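Local coordinates for protein aeromonas extracellular serine protease (PDB 3WQB) that preferentially cleaves peptide bonds after two basic residues, one of them lysine, acting as a calcium-binding secreted serine protease and probable virulence factor, at residues N73-D78 against Q142-L147; R172-S177 against A210-A215; L486-I491 against V551-N556; V381-S386 against A453-S458. The protein carries 1 engineered substitution. All coordinates share one frame; numbering follows the deposited sequence.

Interaction 1: residues N73-D78 against Q142-L147; sequences NVAVVD and QGFNLL
Val76 pairs through both of its backbone polar atoms with the strand that ends at Phe144: its N donates to Gln142 O at 2.8 Å, and its O accepts from Phe144 N at 3.0 Å. Outward from this centre the pattern repeats, Gln142 N giving to Val74 O and Asp78 N to Phe144 O, so the bonding falls to Val74, Val76 and Asp78. With the short strand axes 21° apart, this is regular parallel pairing. Past the strand ends the geometry changes. Leu147 N reaches Asp78 O at 2.9 Å, but from 48° above the carbonyl plane, where the chain bends through an inverse gamma turn centred on Asn145.

Side chains fill in around these bonds. The Phe144 ring presents its edge to Ala75, with CE2 and Ala75 CB 4.1 Å apart. Val77 carries CG1 anti to the backbone N (chi1 -176°), which lays that methyl beside Leu146 CG at 4.1 Å, the two side chains pointing the same way. Leu147 CD1 rests 3.8 Å from Asp78 CA. Asp78, with both N and O bonded across the contact, is the predicted acid of the charge relay, and its OD1 bonds to His115 ND1.

Every touching residue is buried. Strand 140-144 is at the edge of the parallel sheet, and 73-77 lies between it and strand 173-179. Helix 115-124 packs on Val74 and Val76 through Ile123, Val119 and Ser120, whereas helix 155-164 meets Phe144 and Leu146, on the side of the sheet that also carries Ala75 and Val77.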
loop_
_atom_site.group_PDB
_atom_site.type_symbol
_atom_site.label_atom_id
_atom_site.label_comp_id
_atom_site.label_asym_id
_atom_site.label_seq_id
_atom_site.Cartn_x
_atom_site.Cartn_y
_atom_site.Cartn_z
ATOM N N ASN A 73 -0.201 -20.649 0.889
ATOM C CA ASN A 73 1.185 -20.191 0.796
ATOM C C ASN A 73 1.233 -18.670 0.741
ATOM O O ASN A 73 0.591 -18.053 -0.120
ATOM C CB ASN A 73 1.874 -20.773 -0.442
ATOM C CG ASN A 73 2.089 -22.272 -0.351
ATOM O OD1 ASN A 73 2.204 -22.844 0.740
ATOM N ND2 ASN A 73 2.160 -22.917 -1.514
ATOM N N VAL A 74 1.962 -18.077 1.681
ATOM C CA VAL A 74 2.089 -16.631 1.787
ATOM C C VAL A 74 3.545 -16.210 1.594
ATOM O O VAL A 74 4.440 -16.738 2.265
ATOM C CB VAL A 74 1.598 -16.117 3.165
ATOM C CG1 VAL A 74 1.649 -14.598 3.215
ATOM C CG2 VAL A 74 0.181 -16.591 3.469
ATOM N N ALA A 75 3.777 -15.250 0.693
ATOM C CA ALA A 75 5.102 -14.640 0.517
ATOM C C ALA A 75 5.181 -13.332 1.290
ATOM O O ALA A 75 4.328 -12.457 1.129
ATOM C CB ALA A 75 5.382 -14.375 -0.950
ATOM N N VAL A 76 6.221 -13.193 2.105
ATOM C CA VAL A 76 6.478 -11.955 2.825
ATOM C C VAL A 76 7.639 -11.250 2.145
ATOM O O VAL A 76 8.799 -11.666 2.256
ATOM C CB VAL A 76 6.750 -12.233 4.317
ATOM C CG1 VAL A 76 7.084 -10.961 5.053
ATOM C CG2 VAL A 76 5.523 -12.885 4.944
ATOM N N VAL A 77 7.304 -10.210 1.391
ATOM C CA VAL A 77 8.280 -9.437 0.628
ATOM C C VAL A 77 8.607 -8.221 1.494
ATOM O O VAL A 77 7.823 -7.289 1.615
ATOM C CB VAL A 77 7.720 -9.060 -0.763
ATOM C CG1 VAL A 77 8.770 -8.333 -1.600
ATOM C CG2 VAL A 77 7.224 -10.314 -1.494
ATOM N N ASP A 78 9.756 -8.261 2.151
ATOM C CA ASP A 78 9.999 -7.327 3.246
ATOM C C ASP A 78 11.504 -7.190 3.508
ATOM O O ASP A 78 12.296 -7.347 2.587
ATOM C CB ASP A 78 9.215 -7.793 4.485
ATOM C CG ASP A 78 8.779 -6.653 5.376
ATOM O OD1 ASP A 78 9.644 -6.070 6.061
ATOM O OD2 ASP A 78 7.563 -6.354 5.422
ATOM N N GLN A 142 7.155 -17.892 2.919
ATOM C CA GLN A 142 8.465 -17.642 2.329
ATOM C C GLN A 142 8.841 -16.195 2.600
ATOM O O GLN A 142 7.969 -15.330 2.705
ATOM C CB GLN A 142 8.437 -17.827 0.818
ATOM C CG GLN A 142 8.291 -19.235 0.323
ATOM C CD GLN A 142 8.064 -19.244 -1.173
ATOM O OE1 GLN A 142 7.548 -18.273 -1.745
ATOM N NE2 GLN A 142 8.452 -20.337 -1.823
ATOM N N GLY A 143 10.139 -15.923 2.686
ATOM C CA GLY A 143 10.617 -14.548 2.856
ATOM C C GLY A 143 11.552 -14.123 1.737
ATOM O O GLY A 143 12.383 -14.913 1.282
ATOM N N PHE A 144 11.414 -12.873 1.303
ATOM C CA PHE A 144 12.281 -12.302 0.276
ATOM C C PHE A 144 12.668 -10.925 0.790
ATOM O O PHE A 144 11.808 -10.057 0.936
ATOM C CB PHE A 144 11.541 -12.213 -1.062
ATOM C CG PHE A 144 11.049 -13.535 -1.552
ATOM C CD1 PHE A 144 11.901 -14.400 -2.221
ATOM C CD2 PHE A 144 9.734 -13.928 -1.331
ATOM C CE1 PHE A 144 11.463 -15.652 -2.662
ATOM C CE2 PHE A 144 9.289 -15.163 -1.770
ATOM C CZ PHE A 144 10.151 -16.031 -2.428
ATOM N N ASN A 145 13.956 -10.745 1.092
ATOM C CA ASN A 145 14.415 -9.560 1.814
ATOM C C ASN A 145 14.712 -8.354 0.920
ATOM O O ASN A 145 15.790 -7.745 1.003
ATOM C CB ASN A 145 15.611 -9.904 2.721
ATOM C CG ASN A 145 16.853 -10.316 1.947
ATOM O OD1 ASN A 145 16.774 -10.731 0.794
ATOM N ND2 ASN A 145 18.011 -10.223 2.593
ATOM N N LEU A 146 13.731 -7.998 0.091
ATOM C CA LEU A 146 13.847 -6.865 -0.825
ATOM C C LEU A 146 14.216 -5.551 -0.141
ATOM O O LEU A 146 14.833 -4.686 -0.759
ATOM C CB LEU A 146 12.528 -6.680 -1.592
ATOM C CG LEU A 146 12.456 -7.343 -2.969
ATOM C CD1 LEU A 146 13.339 -6.591 -3.972
ATOM C CD2 LEU A 146 12.803 -8.838 -2.940
ATOM N N LEU A 147 13.810 -5.401 1.120
ATOM C CA LEU A 147 13.965 -4.139 1.858
ATOM C C LEU A 147 15.163 -4.138 2.800
ATOM O O LEU A 147 15.325 -3.207 3.588
ATOM C CB LEU A 147 12.689 -3.807 2.636
ATOM C CG LEU A 147 11.354 -3.850 1.887
ATOM C CD1 LEU A 147 10.203 -3.542 2.825
ATOM C CD2 LEU A 147 11.351 -2.919 0.698
#

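Interaction 2: residues R172-S177 against A210-A215; sequences RVFNQS and AAYIKA
Phe174 and Tyr212 make the tight part of this contact: their rings lie side by side, planes 9° apart and centroids 4.6 Å apart, slid so far that overlap is slight. Phe174 CD1 sits over one face of the tyrosine ring, offset toward the rim, 3.5 Å from Tyr212 CE2. Ala210 CB closes on the edge of the Phe174 ring, 3.6 Å from CE1. Next along this face, Gln176 crosses the tyrosine obliquely and brings NE2 to that ring's edge. The same NE2, also bonded to Asn255 OD1, donates to Ile213 O at 3.3 Å, while Gln176 N donates to that oxygen at 2.9 Å; the two donors come from opposite faces of the carbonyl plane, so one buried oxygen is gripped twice. The remaining main-chain bonds of this parallel pairing include Ile213 N to Phe174 O, nearly straight at 175°.

The other face is looser across the two strands. Val173 CG1 meets Ile213 CG1 at 3.9 Å, and Asn175 ND2 bonds Ser177 OG at 3.0 Å, with OD1 on Ser343 OG. Ser177 OG also bonds O of Ala336, the engineered residue at a predicted charge-relay position. Arg172, partly exposed, marks the solvent end: NE bonds Gly209 O and NH2 bonds Leu356 O.

The strands belong to a right-handed beta-alpha-beta crossover of the subtilase core, connected by helix 191-205, whose Phe200 stacks on Tyr212. Helices 115-124 and 335-352 cover the Asn175 side. Strand 73-77 pairs with the other edge of 173-179, and at the C-terminal end Ser177 bonds through its backbone to the chain of another protein.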
loop_
_atom_site.group_PDB
_atom_site.type_symbol
_atom_site.label_atom_id
_atom_site.label_comp_id
_atom_site.label_asym_id
_atom_site.label_seq_id
_atom_site.Cartn_x
_atom_site.Cartn_y
_atom_site.Cartn_z
ATOM N N ARG A 172 -0.382 -17.977 -2.792
ATOM C CA ARG A 172 -1.717 -17.416 -2.959
ATOM C C ARG A 172 -1.904 -16.060 -2.269
ATOM O O ARG A 172 -2.932 -15.421 -2.469
ATOM C CB ARG A 172 -2.803 -18.383 -2.501
ATOM C CG ARG A 172 -3.038 -19.533 -3.479
ATOM C CD ARG A 172 -4.450 -20.098 -3.362
ATOM N NE ARG A 172 -5.417 -19.171 -3.941
ATOM C CZ ARG A 172 -6.725 -19.164 -3.691
ATOM N NH1 ARG A 172 -7.277 -20.045 -2.857
ATOM N NH2 ARG A 172 -7.488 -18.241 -4.279
ATOM N N VAL A 173 -0.932 -15.618 -1.463
ATOM C CA VAL A 173 -0.981 -14.288 -0.853
ATOM C C VAL A 173 0.411 -13.682 -0.965
ATOM O O VAL A 173 1.405 -14.330 -0.638
ATOM C CB VAL A 173 -1.432 -14.335 0.632
ATOM C CG1 VAL A 173 -1.544 -12.934 1.187
ATOM C CG2 VAL A 173 -2.772 -15.056 0.777
ATOM N N PHE A 174 0.479 -12.441 -1.436
ATOM C CA PHE A 174 1.737 -11.678 -1.439
ATOM C C PHE A 174 1.594 -10.503 -0.508
ATOM O O PHE A 174 0.831 -9.575 -0.780
ATOM C CB PHE A 174 2.101 -11.210 -2.850
ATOM C CG PHE A 174 2.477 -12.336 -3.765
ATOM C CD1 PHE A 174 1.516 -12.989 -4.525
ATOM C CD2 PHE A 174 3.803 -12.761 -3.849
ATOM C CE1 PHE A 174 1.874 -14.057 -5.363
ATOM C CE2 PHE A 174 4.167 -13.819 -4.672
ATOM C CZ PHE A 174 3.200 -14.470 -5.435
ATOM N N ASN A 175 2.303 -10.578 0.613
ATOM C CA ASN A 175 2.255 -9.533 1.622
ATOM C C ASN A 175 3.280 -8.442 1.356
ATOM O O ASN A 175 4.475 -8.719 1.319
ATOM C CB ASN A 175 2.487 -10.144 3.005
ATOM C CG ASN A 175 2.278 -9.144 4.113
ATOM O OD1 ASN A 175 1.211 -9.115 4.727
ATOM N ND2 ASN A 175 3.284 -8.307 4.367
ATOM N N GLN A 176 2.800 -7.216 1.146
ATOM C CA GLN A 176 3.667 -6.074 0.842
ATOM C C GLN A 176 3.489 -4.962 1.876
ATOM O O GLN A 176 2.723 -4.002 1.670
ATOM C CB GLN A 176 3.378 -5.525 -0.544
ATOM C CG GLN A 176 3.472 -6.553 -1.637
ATOM C CD GLN A 176 2.851 -6.014 -2.886
ATOM O OE1 GLN A 176 3.536 -5.438 -3.745
ATOM N NE2 GLN A 176 1.522 -6.102 -2.955
ATOM N N SER A 177 4.189 -5.116 2.998
ATOM C CA SER A 177 4.130 -4.157 4.101
ATOM C C SER A 177 5.062 -2.973 3.844
ATOM O O SER A 177 5.866 -2.594 4.714
ATOM C CB SER A 177 4.498 -4.852 5.408
ATOM O OG SER A 177 3.443 -5.693 5.846
ATOM N N ALA A 210 -3.801 -15.480 -6.737
ATOM C CA ALA A 210 -3.069 -14.856 -5.634
ATOM C C ALA A 210 -3.585 -13.465 -5.305
ATOM O O ALA A 210 -3.838 -12.654 -6.194
ATOM C CB ALA A 210 -1.595 -14.806 -5.961
ATOM N N ALA A 211 -3.738 -13.220 -4.014
ATOM C CA ALA A 211 -4.125 -11.916 -3.496
ATOM C C ALA A 211 -2.910 -11.098 -3.078
ATOM O O ALA A 211 -2.166 -11.500 -2.174
ATOM C CB ALA A 211 -5.050 -12.097 -2.313
ATOM N N TYR A 212 -2.687 -9.987 -3.775
ATOM C CA TYR A 212 -1.675 -9.003 -3.377
ATOM C C TYR A 212 -2.271 -8.069 -2.338
ATOM O O TYR A 212 -3.336 -7.502 -2.571
ATOM C CB TYR A 212 -1.179 -8.216 -4.605
ATOM C CG TYR A 212 -0.389 -9.088 -5.542
ATOM C CD1 TYR A 212 -1.032 -9.882 -6.501
ATOM C CD2 TYR A 212 1.001 -9.142 -5.461
ATOM C CE1 TYR A 212 -0.305 -10.715 -7.346
ATOM C CE2 TYR A 212 1.738 -9.973 -6.294
ATOM C CZ TYR A 212 1.077 -10.757 -7.240
ATOM O OH TYR A 212 1.793 -11.568 -8.083
ATOM N N ILE A 213 -1.595 -7.949 -1.192
ATOM C CA ILE A 213 -2.027 -7.097 -0.081
ATOM C C ILE A 213 -0.971 -6.023 0.119
ATOM O O ILE A 213 0.232 -6.318 0.054
ATOM C CB ILE A 213 -2.200 -7.923 1.223
ATOM C CG1 ILE A 213 -2.856 -9.295 0.938
ATOM C CG2 ILE A 213 -2.932 -7.112 2.283
ATOM C CD1 ILE A 213 -4.285 -9.245 0.403
ATOM N N LYS A 214 -1.407 -4.787 0.355
ATOM C CA LYS A 214 -0.526 -3.644 0.235
ATOM C C LYS A 214 -0.778 -2.590 1.314
ATOM O O LYS A 214 -1.915 -2.156 1.514
ATOM C CB LYS A 214 -0.718 -3.031 -1.158
ATOM C CG LYS A 214 0.159 -1.827 -1.484
ATOM C CD LYS A 214 1.648 -2.181 -1.481
ATOM C CE LYS A 214 2.467 -1.111 -2.166
ATOM N NZ LYS A 214 2.447 0.180 -1.406
ATOM N N ALA A 215 0.285 -2.179 2.009
ATOM C CA ALA A 215 0.187 -1.135 3.031
ATOM C C ALA A 215 -0.165 0.213 2.411
ATOM O O ALA A 215 0.434 0.615 1.408
ATOM C CB ALA A 215 1.496 -1.034 3.779
#

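Interaction 3: residues L486-I491 against V551-N556; sequences LPDLLI and VTDVAN. With CA (calcium ion), chain D.
Asp553 and Asp488 converge on one calcium ion through different first torsions. Asp553 holds CG anti to its backbone N (chi1 175°), and Asp488 holds CG anti to its carbonyl carbon (chi1 -74°). Asp553 is bidentate, OD1 and OD2 each 2.5 Å from the calcium, whereas Asp488 uses OD2 alone, at 2.3 Å. Ala555 O adds a main-chain ligand, also 2.3 Å from the metal. An Asx turn, in which Ala555 N donates to Asp553 OD1 at 3.2 Å, fixes the chain just past the strand end, where that ligand meets the calcium. Crowding of negative oxygens is probably offset by the ion itself and, at Asp488 OD1, by salt bridges from Arg559 and Arg485. Asp553 has a further polar partner in His483, and Asp454, Asn578 and Asn579 complete the calcium shell.

The site sits at the end of an antiparallel strand pair in the P-domain, a beta-sandwich module found in furin-like proteases, and a 3-10 segment at 486-488 delivers Asp488 to it. Leu490 and Thr552 form the hydrogen-bonded pair, Leu490 N reaching Thr552 O at 2.9 Å with 172° at the hydrogen. Val554 N then bonds Asp488 O, also at 2.9 Å, so main-chain pairing runs right up to the calcium ligands.

Leu489, Ile491 and Val551 share a face with Asp553. Leu489 CD2 packs on Val551 CG1 at 4.0 Å, and Ile452 of strand 451-452 covers them. On the other face, a water linked to Leu490 O and Thr552 OG1 lies near Leu490, and Tyr383 of strand 379-384 touches Thr552 and Val554.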
loop_
_atom_site.group_PDB
_atom_site.type_symbol
_atom_site.label_atom_id
_atom_site.label_comp_id
_atom_site.label_asym_id
_atom_site.label_seq_id
_atom_site.Cartn_x
_atom_site.Cartn_y
_atom_site.Cartn_z
ATOM N N LEU A 486 0.541 22.202 -6.492
ATOM C CA LEU A 486 -0.293 21.003 -6.585
ATOM C C LEU A 486 -1.182 20.679 -5.386
ATOM O O LEU A 486 -2.320 20.268 -5.582
ATOM C CB LEU A 486 0.535 19.768 -6.976
ATOM C CG LEU A 486 1.011 19.730 -8.432
ATOM C CD1 LEU A 486 2.080 18.670 -8.603
ATOM C CD2 LEU A 486 -0.147 19.505 -9.400
ATOM N N PRO A 487 -0.682 20.868 -4.141
ATOM C CA PRO A 487 -1.544 20.511 -3.009
ATOM C C PRO A 487 -2.779 21.401 -2.838
ATOM O O PRO A 487 -3.623 21.087 -2.021
ATOM C CB PRO A 487 -0.603 20.606 -1.796
ATOM C CG PRO A 487 0.753 20.386 -2.388
ATOM C CD PRO A 487 0.700 21.114 -3.696
ATOM N N ASP A 488 -2.908 22.466 -3.631
ATOM C CA ASP A 488 -4.148 23.240 -3.645
ATOM C C ASP A 488 -5.317 22.476 -4.256
ATOM O O ASP A 488 -6.463 22.883 -4.100
ATOM C CB ASP A 488 -3.965 24.552 -4.416
ATOM C CG ASP A 488 -3.158 25.583 -3.647
ATOM O OD1 ASP A 488 -2.783 25.312 -2.488
ATOM O OD2 ASP A 488 -2.903 26.666 -4.221
ATOM N N LEU A 489 -5.030 21.385 -4.961
ATOM C CA LEU A 489 -6.049 20.732 -5.774
ATOM C C LEU A 489 -6.832 19.636 -5.068
ATOM O O LEU A 489 -6.268 18.739 -4.423
ATOM C CB LEU A 489 -5.447 20.210 -7.084
ATOM C CG LEU A 489 -4.768 21.258 -7.970
ATOM C CD1 LEU A 489 -4.191 20.569 -9.171
ATOM C CD2 LEU A 489 -5.722 22.379 -8.389
ATOM N N LEU A 490 -8.150 19.757 -5.186
ATOM C CA LEU A 490 -9.111 18.743 -4.789
ATOM C C LEU A 490 -9.607 18.071 -6.067
ATOM O O LEU A 490 -10.146 18.742 -6.962
ATOM C CB LEU A 490 -10.275 19.412 -4.041
ATOM C CG LEU A 490 -11.552 18.602 -3.824
ATOM C CD1 LEU A 490 -11.313 17.520 -2.796
ATOM C CD2 LEU A 490 -12.684 19.506 -3.375
ATOM N N ILE A 491 -9.413 16.757 -6.166
ATOM C CA ILE A 491 -9.827 15.994 -7.349
ATOM C C ILE A 491 -10.889 14.981 -6.943
ATOM O O ILE A 491 -10.663 14.152 -6.056
ATOM C CB ILE A 491 -8.614 15.302 -8.012
ATOM C CG1 ILE A 491 -7.526 16.331 -8.340
ATOM C CG2 ILE A 491 -9.037 14.491 -9.250
ATOM C CD1 ILE A 491 -6.270 15.742 -9.000
ATOM N N VAL A 551 -12.033 19.172 -10.618
ATOM C CA VAL A 551 -10.768 19.631 -10.045
ATOM C C VAL A 551 -10.955 21.078 -9.593
ATOM O O VAL A 551 -11.408 21.903 -10.384
ATOM C CB VAL A 551 -9.610 19.558 -11.071
ATOM C CG1 VAL A 551 -8.309 20.087 -10.475
ATOM C CG2 VAL A 551 -9.428 18.127 -11.582
ATOM N N THR A 552 -10.625 21.374 -8.336
ATOM C CA THR A 552 -10.756 22.728 -7.792
ATOM C C THR A 552 -9.489 23.120 -7.054
ATOM O O THR A 552 -8.926 22.317 -6.314
ATOM C CB THR A 552 -11.927 22.826 -6.785
ATOM O OG1 THR A 552 -13.100 22.210 -7.330
ATOM C CG2 THR A 552 -12.250 24.279 -6.488
ATOM N N ASP A 553 -9.044 24.358 -7.261
ATOM C CA ASP A 553 -8.000 24.961 -6.441
ATOM C C ASP A 553 -8.697 25.592 -5.234
ATOM O O ASP A 553 -9.517 26.495 -5.386
ATOM C CB ASP A 553 -7.226 25.991 -7.290
ATOM C CG ASP A 553 -6.177 26.779 -6.496
ATOM O OD1 ASP A 553 -6.317 26.998 -5.270
ATOM O OD2 ASP A 553 -5.192 27.216 -7.120
ATOM N N VAL A 554 -8.397 25.080 -4.043
ATOM C CA VAL A 554 -9.155 25.430 -2.842
ATOM C C VAL A 554 -8.347 26.216 -1.807
ATOM O O VAL A 554 -8.679 26.195 -0.619
ATOM C CB VAL A 554 -9.794 24.169 -2.163
ATOM C CG1 VAL A 554 -10.770 23.470 -3.113
ATOM C CG2 VAL A 554 -8.719 23.205 -1.649
ATOM N N ALA A 555 -7.281 26.882 -2.243
ATOM C CA ALA A 555 -6.461 27.651 -1.298
ATOM C C ALA A 555 -5.637 28.731 -1.962
ATOM O O ALA A 555 -5.023 28.501 -3.005
ATOM C CB ALA A 555 -5.539 26.719 -0.518
ATOM N N ASN A 556 -5.593 29.902 -1.327
ATOM C CA ASN A 556 -4.651 30.938 -1.740
ATOM C C ASN A 556 -3.733 31.410 -0.613
ATOM O O ASN A 556 -2.863 32.256 -0.827
ATOM C CB ASN A 556 -5.361 32.123 -2.417
ATOM C CG ASN A 556 -6.390 32.796 -1.527
ATOM O OD1 ASN A 556 -6.607 32.410 -0.380
ATOM N ND2 ASN A 556 -7.045 33.810 -2.074
HETATM CA CA CA D . -4.177 28.381 -5.172
HETATM O O HOH W 1 -12.973 19.485 -7.290
#

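Interaction 4: residues V381-S386 against A453-S458; sequences VSYTSS and ADVGNS. With CA (calcium ion), chain D.
Val455, touched by Tyr383, Thr384 and Ser385, has a left-handed backbone (phi 38°, psi 62°), uncommon for a beta-branched residue. Here a loop of the P-domain meets the end of strand 379-384, from the Peptidase S8 part of the chain, and no direct main-chain hydrogen bond joins the two segments.

Hydroxyls do the bridging instead. Tyr383 holds CG between backbone N and carbonyl carbon (chi1 68°). The tyrosine and valine side chains slide past each other in opposite directions, Tyr383 CD2 lying 3.6 Å from Val455 CB. The tyrosine OH donates to Gly456 O at 2.6 Å, in the carbonyl plane, with that oxygen at the ring edge. Ser385 OG donates to Asn457 OD1 at 2.7 Å from above the carbonyl plane of the amide.

Two waters extend the contact beyond these bonds. One accepts from Ser386 N at 2.8 Å and donates to Val455 O at 2.7 Å. The other joins Ser386 OG to Asp454 O, which it meets at 2.7 Å. One residue away from the valine, Asp454 OD1 binds calcium at 2.3 Å.

Tyr383 OH has a second partner in Arg391 NH1, and Ser385 OG also bonds Thr387 and Lys389, so each hydroxyl is held from both sides of the interface. This network of short bonds and bridging water is consistent with a directional, largely polar junction around one apolar contact, Val455 on Tyr383, beside the calcium site.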
loop_
_atom_site.group_PDB
_atom_site.type_symbol
_atom_site.label_atom_id
_atom_site.label_comp_id
_atom_site.label_asym_id
_atom_site.label_seq_id
_atom_site.Cartn_x
_atom_site.Cartn_y
_atom_site.Cartn_z
ATOM N N VAL A 381 -12.855 22.136 4.002
ATOM C CA VAL A 381 -11.852 23.125 3.643
ATOM C C VAL A 381 -12.573 24.429 3.364
ATOM O O VAL A 381 -13.517 24.463 2.570
ATOM C CB VAL A 381 -11.064 22.699 2.381
ATOM C CG1 VAL A 381 -10.102 23.797 1.929
ATOM C CG2 VAL A 381 -10.312 21.390 2.629
ATOM N N SER A 382 -12.122 25.488 4.032
ATOM C CA SER A 382 -12.707 26.817 3.906
ATOM C C SER A 382 -11.787 27.734 3.111
ATOM O O SER A 382 -10.574 27.762 3.337
ATOM C CB SER A 382 -12.937 27.410 5.295
ATOM O OG SER A 382 -13.484 28.708 5.204
ATOM N N TYR A 383 -12.372 28.488 2.181
ATOM C CA TYR A 383 -11.646 29.529 1.463
ATOM C C TYR A 383 -12.603 30.561 0.903
ATOM O O TYR A 383 -13.808 30.347 0.875
ATOM C CB TYR A 383 -10.783 28.937 0.342
ATOM C CG TYR A 383 -11.526 28.332 -0.836
ATOM C CD1 TYR A 383 -11.952 27.009 -0.802
ATOM C CD2 TYR A 383 -11.767 29.075 -1.993
ATOM C CE1 TYR A 383 -12.611 26.435 -1.881
ATOM C CE2 TYR A 383 -12.425 28.509 -3.091
ATOM C CZ TYR A 383 -12.839 27.184 -3.031
ATOM O OH TYR A 383 -13.475 26.605 -4.115
ATOM N N THR A 384 -12.044 31.680 0.455
ATOM C CA THR A 384 -12.817 32.734 -0.172
ATOM C C THR A 384 -12.395 32.817 -1.633
ATOM O O THR A 384 -11.202 32.930 -1.936
ATOM C CB THR A 384 -12.577 34.082 0.554
ATOM O OG1 THR A 384 -12.903 33.933 1.941
ATOM C CG2 THR A 384 -13.422 35.213 -0.044
ATOM N N SER A 385 -13.378 32.753 -2.530
ATOM C CA SER A 385 -13.133 32.824 -3.968
ATOM C C SER A 385 -12.749 34.235 -4.421
ATOM O O SER A 385 -12.792 35.171 -3.621
ATOM C CB SER A 385 -14.367 32.355 -4.738
ATOM O OG SER A 385 -15.352 33.380 -4.764
ATOM N N SER A 386 -12.394 34.395 -5.698
ATOM C CA SER A 386 -12.022 35.714 -6.235
ATOM C C SER A 386 -13.206 36.677 -6.334
ATOM O O SER A 386 -13.011 37.892 -6.455
ATOM C CB SER A 386 -11.321 35.592 -7.592
ATOM O OG SER A 386 -10.061 34.960 -7.453
ATOM N N ALA A 453 -9.034 28.046 -12.080
ATOM C CA ALA A 453 -8.785 29.332 -11.426
ATOM C C ALA A 453 -8.301 29.131 -10.000
ATOM O O ALA A 453 -8.666 28.151 -9.343
ATOM C CB ALA A 453 -10.042 30.190 -11.431
ATOM N N ASP A 454 -7.473 30.054 -9.519
ATOM C CA ASP A 454 -7.126 30.089 -8.105
ATOM C C ASP A 454 -8.426 30.231 -7.309
ATOM O O ASP A 454 -9.355 30.908 -7.758
ATOM C CB ASP A 454 -6.215 31.286 -7.840
ATOM C CG ASP A 454 -5.551 31.239 -6.485
ATOM O OD1 ASP A 454 -5.424 30.145 -5.888
ATOM O OD2 ASP A 454 -5.123 32.318 -6.015
ATOM N N VAL A 455 -8.505 29.572 -6.151
ATOM C CA VAL A 455 -9.686 29.644 -5.264
ATOM C C VAL A 455 -11.000 29.670 -6.057
ATOM O O VAL A 455 -11.781 30.624 -5.992
ATOM C CB VAL A 455 -9.592 30.811 -4.208
ATOM C CG1 VAL A 455 -8.598 30.455 -3.125
ATOM C CG2 VAL A 455 -9.242 32.186 -4.844
ATOM N N GLY A 456 -11.245 28.596 -6.806
ATOM C CA GLY A 456 -12.328 28.589 -7.783
ATOM C C GLY A 456 -13.719 28.696 -7.198
ATOM O O GLY A 456 -13.982 28.204 -6.102
ATOM N N ASN A 457 -14.614 29.346 -7.932
ATOM C CA ASN A 457 -16.018 29.409 -7.541
ATOM C C ASN A 457 -16.732 28.077 -7.651
ATOM O O ASN A 457 -17.712 27.834 -6.948
ATOM C CB ASN A 457 -16.755 30.452 -8.376
ATOM C CG ASN A 457 -16.662 31.830 -7.778
ATOM O OD1 ASN A 457 -16.845 32.002 -6.577
ATOM N ND2 ASN A 457 -16.386 32.819 -8.611
ATOM N N SER A 458 -16.238 27.231 -8.550
ATOM C CA SER A 458 -16.791 25.909 -8.784
ATOM C C SER A 458 -15.684 25.065 -9.401
ATOM O O SER A 458 -14.685 25.607 -9.864
ATOM C CB SER A 458 -17.994 25.972 -9.730
ATOM O OG SER A 458 -17.620 26.425 -11.014
HETATM CA CA CA D . -4.177 28.381 -5.172
HETATM O O HOH W 2 -12.240 32.560 -7.839
HETATM O O HOH W 3 -9.245 33.217 -9.241
#

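How the interactions relate
From the N terminus, interaction 1 closes the first loop, with 63 residues between its segments, and interaction 2 follows with 32, including helix 191-205. They touch through Ala75 O and Asn175 N (2.8 Å, a probable hydrogen bond), since strands 73-77 and 173-179 are sheet neighbours, and Ser177 packs on Asp78 of interaction 1. Interaction 4 then spans 66 residues, from the Peptidase S8 range into the P-domain, and closes before interaction 3, which lies wholly in the P-domain, opens. All four run in series; none nest or cross. Interactions 3 and 4 share one calcium ion, their centres about 9 Å apart, while the centres of interactions 2 and 3 are about 33 Å apart.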